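Local coordinates for protein cellulose hydrolase (Bacillus licheniformis, PDB 4YZT) that hydrolyses internal beta-1,4-glucosidic bonds of cellulose, acting as a tri-modular endoglucanase of glycoside hydrolase family 5, at residues V194-L199 with H208-P213; R237-S242 with A277-S282; E248-I253 with A294-M299. One frame throughout, in Å; residues are numbered along the deposited sequence.

Contact 1: V194-L199 with H208-P213; sequences VIVGGL and HSFEPP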
ATOM      1  N   VAL A 194      19.962  11.072   9.112  1.00 11.49           N
ATOM      2  CA  VAL A 194      18.775  11.330   9.906  1.00 11.45           C
ATOM      3  C   VAL A 194      17.666  11.849   8.991  1.00 12.97           C
ATOM      4  O   VAL A 194      17.877  12.788   8.212  1.00 13.76           O
ATOM      5  CB  VAL A 194      19.062  12.351  11.044  1.00 12.58           C
ATOM      6  CG1 VAL A 194      17.783  12.688  11.804  1.00 11.91           C
ATOM      7  CG2 VAL A 194      20.118  11.792  11.988  1.00 13.08           C
ATOM      8  N   ILE A 195      16.490  11.233   9.084  1.00 10.84           N
ATOM      9  CA  ILE A 195      15.395  11.520   8.163  1.00 11.33           C
ATOM     10  C   ILE A 195      14.368  12.464   8.778  1.00 11.83           C
ATOM     11  O   ILE A 195      13.794  12.160   9.819  1.00 10.88           O
ATOM     12  CB  ILE A 195      14.686  10.216   7.740  1.00  9.23           C
ATOM     13  CG1 ILE A 195      15.703   9.221   7.151  1.00 11.26           C
ATOM     14  CG2 ILE A 195      13.580  10.506   6.716  1.00  9.97           C
ATOM     15  CD1 ILE A 195      15.215   7.764   7.197  1.00 11.39           C
ATOM     16  N   VAL A 196      14.124  13.587   8.107  1.00 11.05           N
ATOM     17  CA  VAL A 196      13.191  14.605   8.586  1.00 12.98           C
ATOM     18  C   VAL A 196      12.182  14.978   7.511  1.00 13.81           C
ATOM     19  O   VAL A 196      12.442  14.828   6.311  1.00 11.66           O
ATOM     20  CB  VAL A 196      13.930  15.898   9.043  1.00 14.25           C
ATOM     21  CG1 VAL A 196      14.660  15.661  10.352  1.00 13.70           C
ATOM     22  CG2 VAL A 196      14.904  16.383   7.957  1.00 16.14           C
ATOM     23  N   GLY A 197      11.025  15.480   7.935  1.00 12.57           N
ATOM     24  CA  GLY A 197      10.055  15.973   6.975  1.00 13.33           C
ATOM     25  C   GLY A 197       9.224  17.084   7.568  1.00 14.88           C
ATOM     26  O   GLY A 197       9.553  17.590   8.636  1.00 14.24           O
ATOM     27  N   GLY A 198       8.150  17.457   6.871  1.00 11.89           N
ATOM     28  CA  GLY A 198       7.233  18.464   7.370  1.00 14.15           C
ATOM     29  C   GLY A 198       6.057  17.830   8.088  1.00 13.77           C
ATOM     30  O   GLY A 198       6.041  16.619   8.319  1.00 13.27           O
ATOM     31  N   LEU A 199       5.077  18.655   8.462  1.00 13.38           N
ATOM     32  CA  LEU A 199       3.863  18.157   9.104  1.00 11.50           C
ATOM     33  C   LEU A 199       3.223  17.018   8.315  1.00 11.03           C
ATOM     34  O   LEU A 199       3.092  17.102   7.097  1.00 11.83           O
ATOM     35  CB  LEU A 199       2.843  19.284   9.284  1.00 11.95           C
ATOM     36  CG  LEU A 199       3.249  20.247  10.392  1.00 15.30           C
ATOM     37  CD1 LEU A 199       2.425  21.532  10.336  1.00 18.14           C
ATOM     38  CD2 LEU A 199       3.093  19.547  11.734  1.00 14.02           C
ATOM     39  N   HIS A 208       6.538  23.832   1.315  1.00 23.17           N
ATOM     40  CA  HIS A 208       6.065  25.187   1.626  1.00 24.91           C
ATOM     41  C   HIS A 208       6.218  25.667   3.064  1.00 26.54           C
ATOM     42  O   HIS A 208       6.194  26.872   3.307  1.00 31.02           O
ATOM     43  CB  HIS A 208       4.590  25.313   1.239  1.00 26.42           C
ATOM     44  CG  HIS A 208       4.322  25.003  -0.198  1.00 29.97           C
ATOM     45  ND1 HIS A 208       4.961  25.655  -1.231  1.00 34.91           N
ATOM     46  CD2 HIS A 208       3.490  24.106  -0.775  1.00 30.66           C
ATOM     47  CE1 HIS A 208       4.540  25.167  -2.383  1.00 34.79           C
ATOM     48  NE2 HIS A 208       3.644  24.227  -2.134  1.00 31.65           N
ATOM     49  N   SER A 209       6.350  24.752   4.017  1.00 24.40           N
ATOM     50  CA  SER A 209       6.398  25.146   5.426  1.00 27.54           C
ATOM     51  C   SER A 209       7.661  24.634   6.112  1.00 28.14           C
ATOM     52  O   SER A 209       8.127  25.169   7.123  1.00 30.99           O
ATOM     53  CB  SER A 209       5.159  24.627   6.150  1.00 30.90           C
ATOM     54  OG  SER A 209       3.999  24.851   5.365  1.00 33.79           O
ATOM     55  N   PHE A 210       8.212  23.590   5.535  1.00 25.80           N
ATOM     56  CA  PHE A 210       9.409  22.948   6.040  1.00 21.46           C
ATOM     57  C   PHE A 210      10.647  23.789   5.767  1.00 21.49           C
ATOM     58  O   PHE A 210      10.733  24.455   4.736  1.00 22.49           O
ATOM     59  CB  PHE A 210       9.522  21.578   5.379  1.00 18.42           C
ATOM     60  CG  PHE A 210      10.794  20.844   5.662  1.00 17.14           C
ATOM     61  CD1 PHE A 210      10.945  20.114   6.830  1.00 14.75           C
ATOM     62  CD2 PHE A 210      11.815  20.821   4.727  1.00 18.36           C
ATOM     63  CE1 PHE A 210      12.105  19.398   7.069  1.00 14.38           C
ATOM     64  CE2 PHE A 210      12.984  20.107   4.969  1.00 16.43           C
ATOM     65  CZ  PHE A 210      13.123  19.395   6.137  1.00 15.17           C
ATOM     66  N   GLU A 211      11.601  23.769   6.692  1.00 21.93           N
ATOM     67  CA  GLU A 211      12.941  24.266   6.392  1.00 24.99           C
ATOM     68  C   GLU A 211      13.967  23.239   6.858  1.00 22.78           C
ATOM     69  O   GLU A 211      13.882  22.745   7.982  1.00 22.97           O
ATOM     70  CB  GLU A 211      13.200  25.630   7.041  1.00 34.03           C
ATOM     71  CG  GLU A 211      12.438  26.777   6.390  1.00 41.62           C
ATOM     72  CD  GLU A 211      12.736  26.920   4.893  1.00 47.27           C
ATOM     73  OE1 GLU A 211      13.920  26.853   4.500  1.00 49.78           O
ATOM     74  OE2 GLU A 211      11.780  27.097   4.107  1.00 48.25           O
ATOM     75  N   PRO A 212      14.932  22.905   5.987  1.00 23.17           N
ATOM     76  CA  PRO A 212      15.937  21.886   6.317  1.00 22.23           C
ATOM     77  C   PRO A 212      16.796  22.298   7.509  1.00 21.09           C
ATOM     78  O   PRO A 212      17.243  23.447   7.571  1.00 19.25           O
ATOM     79  CB  PRO A 212      16.799  21.802   5.045  1.00 25.17           C
ATOM     80  CG  PRO A 212      16.045  22.525   3.984  1.00 27.20           C
ATOM     81  CD  PRO A 212      15.195  23.540   4.686  1.00 26.15           C
ATOM     82  N   PRO A 213      17.014  21.379   8.458  1.00 18.40           N
ATOM     83  CA  PRO A 213      17.995  21.700   9.497  1.00 19.20           C
ATOM     84  C   PRO A 213      19.366  21.951   8.869  1.00 21.44           C
ATOM     85  O   PRO A 213      19.658  21.436   7.781  1.00 23.68           O
ATOM     86  CB  PRO A 213      18.022  20.448  10.376  1.00 19.85           C
ATOM     87  CG  PRO A 213      16.740  19.717  10.074  1.00 18.47           C
ATOM     88  CD  PRO A 213      16.361  20.072   8.667  1.00 18.13           C
TER
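Phe210 lies against Val196, Gly197 and Gly198, closing one beta-alpha-beta crossover of the (beta/alpha)8 TIM barrel. The chain leaves strand 194-196, forms the short helix 203-208 and comes back through 208-213 on its way to the parallel neighbour, strand 218-224; where the two segments touch they run in nearly opposite directions, 153° apart. No hydrogen bond joins them, and the pairing rests mainly on one aromatic side chain. Its CB stands 4.4 Å from the CA of Gly198, a position where the backbone has no side chain of its own to compete for the space. A chi1 of 173° sets CG anti to the backbone N. In the ring beyond, CD1 comes within 3.4 Å of Gly197 O, and the next atom, CE1, lies 3.5 Å from the same oxygen. This carbonyl meets the ring obliquely while accepting a hydrogen bond from Asn175 ND2 of helix 168-184, so the buried oxygen, packed against ring carbons, still has a polar partner. At the tip, CZ reaches CG2 of Val196 at 3.9 Å. The methyl approaches at the edge of the ring, near its plane, and the two side chains cross at about a right angle. Leu220 of strand 218-224 also touches Phe210, tying the ring to the strand that follows. The same valine methyl has a second neighbour in the returning chain: CG2 meets Pro213 tip to tip, 4.0 Å from the proline CD.

Contact 2: R237-S242 with A277-S282; sequences RTTWGS and ANEKHS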
ATOM      1  N   ARG A 237     -14.205   4.265  -6.662  1.00 10.71           N
ATOM      2  CA  ARG A 237     -13.060   4.570  -7.531  1.00 10.50           C
ATOM      3  C   ARG A 237     -12.194   3.322  -7.708  1.00 12.97           C
ATOM      4  O   ARG A 237     -11.143   3.182  -7.082  1.00 13.03           O
ATOM      5  CB  ARG A 237     -12.220   5.738  -6.960  1.00 10.13           C
ATOM      6  CG  ARG A 237     -11.221   6.326  -7.965  1.00 11.46           C
ATOM      7  CD  ARG A 237     -10.571   7.634  -7.476  1.00  9.93           C
ATOM      8  NE  ARG A 237      -9.756   8.248  -8.525  1.00 14.17           N
ATOM      9  CZ  ARG A 237      -9.398   9.531  -8.547  1.00 14.75           C
ATOM     10  NH1 ARG A 237      -9.778  10.347  -7.567  1.00 12.25           N
ATOM     11  NH2 ARG A 237      -8.666  10.009  -9.557  1.00 12.90           N
ATOM     12  N   THR A 238     -12.643   2.431  -8.584  1.00 10.62           N
ATOM     13  CA  THR A 238     -12.098   1.091  -8.676  1.00 10.53           C
ATOM     14  C   THR A 238     -11.001   0.925  -9.722  1.00 12.90           C
ATOM     15  O   THR A 238     -10.412  -0.148  -9.823  1.00 13.51           O
ATOM     16  CB  THR A 238     -13.210   0.081  -9.012  1.00 11.09           C
ATOM     17  OG1 THR A 238     -13.797   0.425 -10.274  1.00 13.61           O
ATOM     18  CG2 THR A 238     -14.300   0.082  -7.937  1.00 11.22           C
ATOM     19  N   THR A 239     -10.746   1.954 -10.529  1.00 12.51           N
ATOM     20  CA  THR A 239      -9.658   1.861 -11.508  1.00 12.10           C
ATOM     21  C   THR A 239      -8.781   3.102 -11.499  1.00 11.54           C
ATOM     22  O   THR A 239      -9.187   4.153 -11.002  1.00 10.76           O
ATOM     23  CB  THR A 239     -10.178   1.657 -12.948  1.00 12.65           C
ATOM     24  OG1 THR A 239     -11.000   2.770 -13.317  1.00 13.75           O
ATOM     25  CG2 THR A 239     -10.977   0.366 -13.048  1.00 13.87           C
ATOM     26  N   TRP A 240      -7.593   2.972 -12.080  1.00 11.66           N
ATOM     27  CA  TRP A 240      -6.650   4.089 -12.190  1.00 11.09           C
ATOM     28  C   TRP A 240      -5.842   3.956 -13.473  1.00 12.92           C
ATOM     29  O   TRP A 240      -5.514   2.835 -13.882  1.00 10.64           O
ATOM     30  CB  TRP A 240      -5.704   4.129 -10.977  1.00  9.57           C
ATOM     31  CG  TRP A 240      -4.732   5.292 -10.976  1.00 11.12           C
ATOM     32  CD1 TRP A 240      -4.907   6.506 -10.376  1.00 10.98           C
ATOM     33  CD2 TRP A 240      -3.438   5.338 -11.598  1.00 11.31           C
ATOM     34  NE1 TRP A 240      -3.810   7.310 -10.598  1.00 12.08           N
ATOM     35  CE2 TRP A 240      -2.886   6.614 -11.329  1.00 11.02           C
ATOM     36  CE3 TRP A 240      -2.687   4.421 -12.345  1.00  9.69           C
ATOM     37  CZ2 TRP A 240      -1.614   7.006 -11.790  1.00 12.86           C
ATOM     38  CZ3 TRP A 240      -1.422   4.817 -12.816  1.00 11.89           C
ATOM     39  CH2 TRP A 240      -0.904   6.099 -12.533  1.00 12.03           C
ATOM     40  N   GLY A 241      -5.514   5.088 -14.098  1.00 12.70           N
ATOM     41  CA  GLY A 241      -4.622   5.091 -15.247  1.00 14.18           C
ATOM     42  C   GLY A 241      -4.951   5.966 -16.444  1.00 14.41           C
ATOM     43  O   GLY A 241      -4.407   5.745 -17.526  1.00 14.76           O
ATOM     44  N   SER A 242      -5.825   6.957 -16.281  1.00 12.44           N
ATOM     45  CA  SER A 242      -6.072   7.891 -17.375  1.00 12.72           C
ATOM     46  C   SER A 242      -4.800   8.703 -17.659  1.00 12.81           C
ATOM     47  O   SER A 242      -3.881   8.744 -16.839  1.00 12.28           O
ATOM     48  CB  SER A 242      -7.228   8.836 -17.048  1.00 12.92           C
ATOM     49  OG  SER A 242      -6.830   9.745 -16.033  1.00 12.52           O
ATOM     50  N   ALA A 277      -7.316  -1.515  -2.871  1.00 14.07           N
ATOM     51  CA  ALA A 277      -7.635  -1.564  -4.298  1.00 13.76           C
ATOM     52  C   ALA A 277      -7.331  -2.964  -4.824  1.00 15.11           C
ATOM     53  O   ALA A 277      -6.239  -3.479  -4.573  1.00 18.90           O
ATOM     54  CB  ALA A 277      -6.825  -0.507  -5.066  1.00 10.92           C
ATOM     55  N   ASN A 278      -8.274  -3.587  -5.536  1.00 16.74           N
ATOM     56  CA  ASN A 278      -8.074  -4.983  -5.943  1.00 19.79           C
ATOM     57  C   ASN A 278      -8.024  -5.257  -7.450  1.00 19.95           C
ATOM     58  O   ASN A 278      -7.655  -6.354  -7.855  1.00 20.17           O
ATOM     59  CB  ASN A 278      -9.153  -5.880  -5.295  1.00 22.04           C
ATOM     60  CG  ASN A 278     -10.548  -5.691  -5.895  1.00 26.32           C
ATOM     61  OD1 ASN A 278     -10.860  -4.668  -6.505  1.00 29.50           O
ATOM     62  ND2 ASN A 278     -11.407  -6.682  -5.687  1.00 29.92           N
ATOM     63  N   GLU A 279      -8.377  -4.287  -8.285  1.00 16.45           N
ATOM     64  CA  GLU A 279      -8.334  -4.534  -9.722  1.00 18.77           C
ATOM     65  C   GLU A 279      -6.874  -4.647 -10.151  1.00 18.08           C
ATOM     66  O   GLU A 279      -6.078  -3.734  -9.918  1.00 16.88           O
ATOM     67  CB  GLU A 279      -9.073  -3.437 -10.503  1.00 21.54           C
ATOM     68  CG  GLU A 279      -9.614  -3.895 -11.864  1.00 26.33           C
ATOM     69  CD  GLU A 279      -8.941  -3.194 -13.047  1.00 27.74           C
ATOM     70  OE1 GLU A 279      -7.903  -2.539 -12.840  1.00 25.05           O
ATOM     71  OE2 GLU A 279      -9.464  -3.290 -14.181  1.00 30.64           O
ATOM     72  N   LYS A 280      -6.531  -5.792 -10.735  1.00 22.12           N
ATOM     73  CA  LYS A 280      -5.162  -6.133 -11.106  1.00 21.70           C
ATOM     74  C   LYS A 280      -4.463  -5.152 -12.017  1.00 16.07           C
ATOM     75  O   LYS A 280      -3.367  -4.710 -11.720  1.00 15.53           O
ATOM     76  CB  LYS A 280      -5.131  -7.487 -11.804  1.00 23.98           C
ATOM     77  CG  LYS A 280      -4.489  -8.574 -11.006  1.00 28.50           C
ATOM     78  CD  LYS A 280      -4.615  -9.912 -11.733  1.00 26.66           C
ATOM     79  CE  LYS A 280      -4.615 -11.030 -10.744  1.00 26.39           C
ATOM     80  NZ  LYS A 280      -5.069 -12.299 -11.377  1.00 26.22           N
ATOM     81  N   HIS A 281      -5.079  -4.878 -13.162  1.00 15.56           N
ATOM     82  CA  HIS A 281      -4.445  -4.030 -14.163  1.00 14.44           C
ATOM     83  C   HIS A 281      -4.116  -2.660 -13.582  1.00 13.18           C
ATOM     84  O   HIS A 281      -3.008  -2.164 -13.725  1.00 12.86           O
ATOM     85  CB  HIS A 281      -5.332  -3.865 -15.392  1.00 17.31           C
ATOM     86  CG  HIS A 281      -4.798  -2.862 -16.361  1.00 17.49           C
ATOM     87  ND1 HIS A 281      -3.862  -3.184 -17.319  1.00 18.97           N
ATOM     88  CD2 HIS A 281      -5.020  -1.530 -16.480  1.00 18.31           C
ATOM     89  CE1 HIS A 281      -3.554  -2.100 -18.009  1.00 18.98           C
ATOM     90  NE2 HIS A 281      -4.237  -1.081 -17.515  1.00 17.94           N
ATOM     91  N   SER A 282      -5.086  -2.043 -12.925  1.00 12.09           N
ATOM     92  CA  SER A 282      -4.850  -0.733 -12.331  1.00 13.12           C
ATOM     93  C   SER A 282      -3.754  -0.811 -11.286  1.00 10.50           C
ATOM     94  O   SER A 282      -2.867   0.036 -11.248  1.00  9.95           O
ATOM     95  CB  SER A 282      -6.124  -0.178 -11.713  1.00 11.72           C
ATOM     96  OG  SER A 282      -7.096   0.093 -12.715  1.00 12.64           O
TER
HETATM   97  O   HOH W   1      -9.200  -1.415  -7.966  1.00 20.96           O
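Ser282 faces Trp240 and Glu279 at the N-terminus of helix 280-296, where Glu279 is the N-cap residue and the loop 237-242 leans against the first turn. Ser282, with the largest area buried here, shows how one hydroxyl can serve two partners. Its OG accepts from Trp240 N at 3.0 Å, a nearly straight bond of 163° at hydrogen, and donates to Glu279 OE1 at 2.8 Å. Its CB packs 3.5 Å from Trp240 N. The indole itself leads away from the helix start, to an edge-to-face meeting with Tyr286 and a second ring contact with Tyr230, so the tryptophan meets the serine mainly with its backbone.

Glu279 completes the network. The bend at chi2 (-114°) sets the position of CD, and from the carboxylate there OE1 takes the capping bond from Ser282 N at 2.9 Å, nearly along the C-O axis. Ser282 OG reaches this oxygen from the other face of the carboxylate, 39° out of its plane. Two donors thus grip OE1, and the helix N-terminus would be expected to favour the charged carboxylate. Thr239 crosses the glutamate obliquely, its CG2 4.1 Å from Glu279 CD. An alanine in place of Glu279 would probably leave Ser282 N uncapped and its hydroxyl freer to turn away from Trp240 N. Trp522 of strand 515-522 touches both Thr239 and Glu279, and Lys280 forms salt bridges with Asp343 and Asp427 in the X2 region, so this corner of the catalytic barrel meets its accessory modules. A water bridges the backbones, donating to Thr238 O at 2.6 Å and accepting from Glu279 N.

Contact 3: E248-I253 with A294-M299; sequences EMEEDI and AHKYQM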
ATOM      1  N   GLU A 248      -0.742  13.765 -13.527  1.00 14.21           N
ATOM      2  CA  GLU A 248      -0.909  14.361 -12.203  1.00 12.95           C
ATOM      3  C   GLU A 248       0.001  13.728 -11.156  1.00 12.59           C
ATOM      4  O   GLU A 248       0.524  14.425 -10.272  1.00 12.21           O
ATOM      5  CB  GLU A 248      -2.373  14.264 -11.775  1.00 15.43           C
ATOM      6  CG  GLU A 248      -3.243  15.282 -12.507  1.00 17.24           C
ATOM      7  CD  GLU A 248      -4.721  14.923 -12.540  1.00 24.21           C
ATOM      8  OE1 GLU A 248      -5.134  13.942 -11.882  1.00 27.25           O
ATOM      9  OE2 GLU A 248      -5.469  15.643 -13.236  1.00 25.84           O
ATOM     10  N   MET A 249       0.211  12.416 -11.268  1.00 11.21           N
ATOM     11  CA  MET A 249       1.148  11.731 -10.394  1.00 11.21           C
ATOM     12  C   MET A 249       2.556  12.322 -10.559  1.00 12.82           C
ATOM     13  O   MET A 249       3.224  12.626  -9.565  1.00 11.55           O
ATOM     14  CB  MET A 249       1.154  10.230 -10.674  1.00 10.79           C
ATOM     15  CG  MET A 249       2.194   9.474  -9.860  1.00 11.20           C
ATOM     16  SD  MET A 249       2.169   7.707 -10.228  1.00 13.05           S
ATOM     17  CE  MET A 249       0.981   7.153  -9.015  1.00 18.62           C
ATOM     18  N   GLU A 250       2.996  12.527 -11.798  1.00 11.30           N
ATOM     19  CA  GLU A 250       4.336  13.079 -12.018  1.00 12.61           C
ATOM     20  C   GLU A 250       4.433  14.526 -11.518  1.00 13.28           C
ATOM     21  O   GLU A 250       5.404  14.900 -10.845  1.00 15.03           O
ATOM     22  CB  GLU A 250       4.732  13.010 -13.499  1.00 11.53           C
ATOM     23  CG  GLU A 250       6.086  13.668 -13.800  1.00 11.44           C
ATOM     24  CD  GLU A 250       6.802  13.076 -15.006  1.00 16.52           C
ATOM     25  OE1 GLU A 250       6.147  12.425 -15.841  1.00 15.61           O
ATOM     26  OE2 GLU A 250       8.034  13.276 -15.128  1.00 19.05           O
ATOM     27  N   GLU A 251       3.426  15.333 -11.841  1.00 11.92           N
ATOM     28  CA  GLU A 251       3.420  16.735 -11.422  1.00 13.67           C
ATOM     29  C   GLU A 251       3.366  16.868  -9.903  1.00 13.92           C
ATOM     30  O   GLU A 251       3.828  17.856  -9.351  1.00 13.40           O
ATOM     31  CB  GLU A 251       2.257  17.495 -12.068  1.00 16.07           C
ATOM     32  CG  GLU A 251       2.456  17.815 -13.563  1.00 24.11           C
ATOM     33  CD  GLU A 251       3.909  18.188 -13.942  1.00 30.90           C
ATOM     34  OE1 GLU A 251       4.423  19.234 -13.480  1.00 30.98           O
ATOM     35  OE2 GLU A 251       4.535  17.433 -14.726  1.00 32.57           O
ATOM     36  N   ASP A 252       2.828  15.860  -9.225  1.00 12.64           N
ATOM     37  CA  ASP A 252       2.844  15.835  -7.767  1.00 14.85           C
ATOM     38  C   ASP A 252       4.265  15.816  -7.199  1.00 16.23           C
ATOM     39  O   ASP A 252       4.567  16.559  -6.271  1.00 20.94           O
ATOM     40  CB  ASP A 252       2.073  14.622  -7.228  1.00 15.95           C
ATOM     41  CG  ASP A 252       0.588  14.908  -7.038  1.00 20.07           C
ATOM     42  OD1 ASP A 252       0.177  16.079  -7.188  1.00 20.38           O
ATOM     43  OD2 ASP A 252      -0.165  13.961  -6.723  1.00 20.26           O
ATOM     44  N   ILE A 253       5.135  14.982  -7.756  1.00 13.56           N
ATOM     45  CA  ILE A 253       6.423  14.729  -7.110  1.00 16.29           C
ATOM     46  C   ILE A 253       7.601  15.482  -7.760  1.00 13.79           C
ATOM     47  O   ILE A 253       8.621  15.712  -7.107  1.00 13.36           O
ATOM     48  CB  ILE A 253       6.721  13.212  -7.070  1.00 18.54           C
ATOM     49  CG1 ILE A 253       7.083  12.681  -8.453  1.00 19.86           C
ATOM     50  CG2 ILE A 253       5.516  12.453  -6.499  1.00 20.64           C
ATOM     51  CD1 ILE A 253       7.475  11.211  -8.436  1.00 24.77           C
ATOM     52  N   ALA A 294       9.495   7.681  -9.080  1.00 12.32           N
ATOM     53  CA  ALA A 294      10.395   7.856  -7.940  1.00 12.63           C
ATOM     54  C   ALA A 294      11.851   7.607  -8.366  1.00 13.82           C
ATOM     55  O   ALA A 294      12.753   8.387  -8.058  1.00 13.18           O
ATOM     56  CB  ALA A 294      10.003   6.927  -6.801  1.00 11.30           C
ATOM     57  N   HIS A 295      12.078   6.522  -9.099  1.00 12.76           N
ATOM     58  CA  HIS A 295      13.426   6.225  -9.567  1.00 11.49           C
ATOM     59  C   HIS A 295      13.956   7.340 -10.474  1.00 12.32           C
ATOM     60  O   HIS A 295      15.094   7.789 -10.308  1.00 15.24           O
ATOM     61  CB  HIS A 295      13.453   4.870 -10.292  1.00 10.37           C
ATOM     62  CG  HIS A 295      14.819   4.252 -10.358  1.00 12.46           C
ATOM     63  ND1 HIS A 295      15.694   4.489 -11.398  1.00 13.73           N
ATOM     64  CD2 HIS A 295      15.467   3.421  -9.507  1.00 13.56           C
ATOM     65  CE1 HIS A 295      16.822   3.836 -11.181  1.00 15.05           C
ATOM     66  NE2 HIS A 295      16.707   3.171 -10.045  1.00 14.33           N
ATOM     67  N   LYS A 296      13.135   7.783 -11.424  1.00 11.60           N
ATOM     68  CA  LYS A 296      13.508   8.869 -12.336  1.00 13.32           C
ATOM     69  C   LYS A 296      13.963  10.112 -11.582  1.00 10.85           C
ATOM     70  O   LYS A 296      14.909  10.799 -11.995  1.00 12.18           O
ATOM     71  CB  LYS A 296      12.321   9.221 -13.237  1.00 15.65           C
ATOM     72  CG  LYS A 296      12.513  10.432 -14.155  1.00 17.94           C
ATOM     73  CD  LYS A 296      11.208  10.707 -14.917  1.00 15.26           C
ATOM     74  CE  LYS A 296      11.348  11.791 -15.953  1.00 17.44           C
ATOM     75  NZ  LYS A 296      10.035  12.091 -16.605  1.00 18.34           N
ATOM     76  N   TYR A 297      13.279  10.416 -10.484  1.00 11.74           N
ATOM     77  CA  TYR A 297      13.588  11.643  -9.757  1.00 13.51           C
ATOM     78  C   TYR A 297      14.473  11.373  -8.539  1.00 14.60           C
ATOM     79  O   TYR A 297      14.581  12.211  -7.649  1.00 14.17           O
ATOM     80  CB  TYR A 297      12.296  12.371  -9.370  1.00 13.25           C
ATOM     81  CG  TYR A 297      11.615  12.992 -10.582  1.00 12.89           C
ATOM     82  CD1 TYR A 297      12.208  14.040 -11.270  1.00 13.89           C
ATOM     83  CD2 TYR A 297      10.386  12.522 -11.042  1.00 13.09           C
ATOM     84  CE1 TYR A 297      11.608  14.607 -12.384  1.00 13.81           C
ATOM     85  CE2 TYR A 297       9.777  13.087 -12.161  1.00 14.68           C
ATOM     86  CZ  TYR A 297      10.396  14.135 -12.815  1.00 15.38           C
ATOM     87  OH  TYR A 297       9.815  14.700 -13.928  1.00 16.01           O
ATOM     88  N   GLN A 298      15.121  10.211  -8.532  1.00 13.07           N
ATOM     89  CA  GLN A 298      16.090   9.857  -7.494  1.00 14.93           C
ATOM     90  C   GLN A 298      15.527   9.872  -6.064  1.00 11.85           C
ATOM     91  O   GLN A 298      16.197  10.341  -5.138  1.00 15.01           O
ATOM     92  CB  GLN A 298      17.299  10.794  -7.571  1.00 16.76           C
ATOM     93  CG  GLN A 298      17.935  10.849  -8.957  1.00 20.76           C
ATOM     94  CD  GLN A 298      18.982  11.937  -9.053  1.00 27.52           C
ATOM     95  OE1 GLN A 298      19.783  12.115  -8.144  1.00 29.90           O
ATOM     96  NE2 GLN A 298      18.965  12.685 -10.144  1.00 31.04           N
ATOM     97  N   MET A 299      14.323   9.327  -5.892  1.00 11.52           N
ATOM     98  CA  MET A 299      13.679   9.213  -4.587  1.00 11.86           C
ATOM     99  C   MET A 299      13.494   7.746  -4.212  1.00 13.24           C
ATOM    100  O   MET A 299      12.985   6.966  -5.007  1.00 11.75           O
ATOM    101  CB  MET A 299      12.321   9.915  -4.596  1.00 12.22           C
ATOM    102  CG  MET A 299      12.416  11.373  -4.967  1.00 15.31           C
ATOM    103  SD  MET A 299      10.818  11.982  -5.466  1.00 13.76           S
ATOM    104  CE  MET A 299      11.241  13.696  -5.781  1.00 15.48           C
TER
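Glu250 receives two donors from the other segment, both on the single oxygen OE2. Lys296 NZ forms a salt bridge to it at 2.8 Å through the syn lone pair, on the side of the other carboxylate oxygen, while Tyr297 OH donates at 2.6 Å to the anti lone pair. With CG anti to the backbone N (chi1 176°) and the chain extended beyond it, the glutamate reaches across to both partners, crossing each at about a right angle. Its carboxylate plane is turned 71° from the tyrosine ring, and OE2 lies at the ring edge, near its plane. The two donors would probably favour the ionised carboxylate and fix its rotation.

Within their own segment, Lys296 CG covers one face of the Tyr297 ring, 4.2 Å above the plane and over its centre. Both helices concerned, 243-261 and 280-296, belong to the outer layer of the (beta/alpha)8 barrel, following strands 218-224 and 267-272 respectively in the chain.

Van der Waals contacts make up the rest. Ile253 CD1 makes an apolar contact with Tyr297 CD2, approaching the ring obliquely at 4.1 Å, and comes equally near to Ala294 N. The extended side chain of Met299 brings its CE to 3.6 Å from Ile253 O. Tyr222 of strand 218-224 touches both Ile253 of helix 243-261 and Met299, where barrel strand 299-303 begins.

Backbone bonds end helix 280-296 in a Schellman motif. Gln298 takes the positive-phi C-prime position, with Met299 N bonded to Ala294 O at 2.8 Å and Gln298 N to His295 O at 3.0 Å.

All three contacts belong to the catalytic TIM barrel, spread along its later strands and helices. Contact 1 comes first in the chain and is complete before the others begin; its centre lies 18 Å from that of contact 3 and 32 Å from that of contact 2, with no touch to either. Contacts 2 and 3 interleave, in the order 237-242, 248-253, 277-282, 294-299, and their centres are 20 Å apart. They meet directly where Trp240 CZ2 packs 3.8 Å from Met249 CE. Helix 280-296 serves both: it meets the loop before helix 243-261 at its start and that helix itself at its end. Contact 2 is the one whose surroundings include strands of the accessory modules.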